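Local coordinates for protein Pre-mRNA splicing factor PRP8 (PDB 6NQI) that probably binds spliceosomal snRNAs and intronic pre-mRNA as part of the splicing factor whose RNase H-like (RH) domain this chain is, at residues R45-G50 with A55-W60. Sequence-based numbering, arbitrary orientation.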
loop_
_atom_site.group_PDB
_atom_site.type_symbol
_atom_site.label_atom_id
_atom_site.label_comp_id
_atom_site.label_asym_id
_atom_site.label_seq_id
_atom_site.Cartn_x
_atom_site.Cartn_y
_atom_site.Cartn_z
ATOM N N ARG A 45 16.386 4.893 7.210
ATOM C CA ARG A 45 17.307 3.950 7.825
ATOM C C ARG A 45 17.660 4.306 9.258
ATOM O O ARG A 45 17.959 3.398 10.039
ATOM C CB ARG A 45 18.628 3.890 7.062
ATOM C CG ARG A 45 18.679 3.091 5.809
ATOM C CD ARG A 45 19.881 3.555 5.024
ATOM N NE ARG A 45 19.659 4.957 4.700
ATOM C CZ ARG A 45 20.478 5.720 3.989
ATOM N NH1 ARG A 45 21.626 5.236 3.513
ATOM N NH2 ARG A 45 20.145 6.987 3.764
ATOM N N THR A 46 17.586 5.585 9.649
ATOM C CA THR A 46 18.009 5.917 11.010
ATOM C C THR A 46 17.116 5.236 12.031
ATOM O O THR A 46 17.550 4.991 13.164
ATOM C CB THR A 46 18.032 7.435 11.244
ATOM O OG1 THR A 46 16.704 7.973 11.132
ATOM C CG2 THR A 46 18.957 8.119 10.235
ATOM N N THR A 47 15.880 4.907 11.625
ATOM C CA THR A 47 14.974 4.126 12.458
ATOM C C THR A 47 15.689 2.923 13.057
ATOM O O THR A 47 15.645 2.696 14.271
ATOM C CB THR A 47 13.776 3.668 11.612
ATOM O OG1 THR A 47 13.138 4.799 11.012
ATOM C CG2 THR A 47 12.772 2.886 12.426
ATOM N N TRP A 48 16.440 2.199 12.236
ATOM C CA TRP A 48 17.012 0.938 12.682
ATOM C C TRP A 48 18.391 1.076 13.316
ATOM O O TRP A 48 18.874 0.100 13.898
ATOM C CB TRP A 48 17.096 -0.033 11.495
ATOM C CG TRP A 48 15.850 -0.095 10.745
ATOM C CD1 TRP A 48 15.607 0.410 9.501
ATOM C CD2 TRP A 48 14.634 -0.697 11.181
ATOM N NE1 TRP A 48 14.300 0.160 9.138
ATOM C CE2 TRP A 48 13.688 -0.518 10.157
ATOM C CE3 TRP A 48 14.259 -1.374 12.337
ATOM C CZ2 TRP A 48 12.396 -0.995 10.253
ATOM C CZ3 TRP A 48 12.995 -1.839 12.438
ATOM C CH2 TRP A 48 12.066 -1.657 11.399
ATOM N N ALA A 49 19.011 2.255 13.252
ATOM C CA ALA A 49 20.344 2.412 13.819
ATOM C C ALA A 49 20.325 2.021 15.288
ATOM O O ALA A 49 19.449 2.450 16.046
ATOM C CB ALA A 49 20.823 3.850 13.646
ATOM N N GLY A 50 21.240 1.132 15.669
ATOM C CA GLY A 50 21.340 0.730 17.057
ATOM C C GLY A 50 20.167 -0.058 17.604
ATOM O O GLY A 50 20.022 -0.153 18.823
ATOM N N ALA A 55 11.108 -6.846 14.447
ATOM C CA ALA A 55 9.665 -7.032 14.555
ATOM C C ALA A 55 9.073 -6.153 15.654
ATOM O O ALA A 55 8.059 -5.474 15.433
ATOM C CB ALA A 55 9.340 -8.505 14.799
ATOM N N GLN A 56 9.725 -6.114 16.823
ATOM C CA GLN A 56 9.267 -5.267 17.922
ATOM C C GLN A 56 9.111 -3.816 17.491
ATOM O O GLN A 56 8.091 -3.178 17.774
ATOM C CB GLN A 56 10.257 -5.366 19.081
ATOM C CG GLN A 56 9.962 -4.431 20.245
ATOM C CD GLN A 56 9.140 -5.090 21.345
ATOM O OE1 GLN A 56 9.669 -5.390 22.432
ATOM N NE2 GLN A 56 7.837 -5.320 21.076
ATOM N N LEU A 57 10.115 -3.267 16.814
ATOM C CA LEU A 57 10.017 -1.876 16.387
ATOM C C LEU A 57 9.008 -1.700 15.252
ATOM O O LEU A 57 8.188 -0.773 15.279
ATOM C CB LEU A 57 11.398 -1.374 15.980
ATOM C CG LEU A 57 11.497 0.075 15.503
ATOM C CD1 LEU A 57 10.588 1.008 16.308
ATOM C CD2 LEU A 57 12.947 0.545 15.584
ATOM N N ALA A 58 9.065 -2.579 14.248
ATOM C CA ALA A 58 8.274 -2.428 13.030
ATOM C C ALA A 58 6.778 -2.510 13.311
ATOM O O ALA A 58 5.989 -1.728 12.763
ATOM C CB ALA A 58 8.691 -3.489 12.016
ATOM N N LYS A 59 6.359 -3.489 14.120
ATOM C CA LYS A 59 4.939 -3.631 14.398
ATOM C C LYS A 59 4.379 -2.368 15.040
ATOM O O LYS A 59 3.291 -1.893 14.657
ATOM C CB LYS A 59 4.696 -4.864 15.272
ATOM C CG LYS A 59 4.991 -4.725 16.749
ATOM C CD LYS A 59 4.944 -6.102 17.382
ATOM C CE LYS A 59 4.794 -6.022 18.877
ATOM N NZ LYS A 59 4.733 -7.391 19.479
ATOM N N TRP A 60 5.135 -1.766 15.968
ATOM C CA TRP A 60 4.624 -0.596 16.665
ATOM C C TRP A 60 4.677 0.649 15.793
ATOM O O TRP A 60 3.754 1.472 15.839
ATOM C CB TRP A 60 5.377 -0.391 17.971
ATOM C CG TRP A 60 4.877 -1.304 19.039
ATOM C CD1 TRP A 60 5.501 -2.409 19.546
ATOM C CD2 TRP A 60 3.607 -1.237 19.680
ATOM N NE1 TRP A 60 4.712 -3.012 20.497
ATOM C CE2 TRP A 60 3.539 -2.313 20.591
ATOM C CE3 TRP A 60 2.517 -0.366 19.576
ATOM C CZ2 TRP A 60 2.429 -2.533 21.401
ATOM C CZ3 TRP A 60 1.428 -0.578 20.379
ATOM C CH2 TRP A 60 1.385 -1.657 21.283
#
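W48 and T47 meet L57 and A58 where, in this RNase H-like fold, the loop after strand 37-43 leads into helix 54-71. Within the loop the chain folds back on itself through hydrogen bonds from W48 N to R45 O (2.9 Å) and from A49 N to T46 O, and T47 and W48 lie beside the start of the helix. L57 points its CB toward the loop; CB lies 3.9 Å from W48 CZ3, and CG keeps the same distance from that ring atom, approaching obliquely. With CG anti to the backbone N (chi1 -180°), the branch extends on to CD2, which reaches W48 CE3, T47 CG2 and, at 3.7 Å, T47 O. The T47 methyl also sits over the centre of the indole, 4.1 Å above its plane, while T47 OG1 is hydrogen-bonded to H44 O. Y20 packs edge-to-face with the indole, and W48 NE1 makes a weak hydrogen bond to A19 O, placing the indole against strand 11-21. Cut back to an alanine, W48 would probably leave a gap beside L57 and A58 and the T47 methyl without its ring. The far end of the six-membered ring abuts the helix edge-on, W48 CH2 standing 3.9 Å from A58 CB.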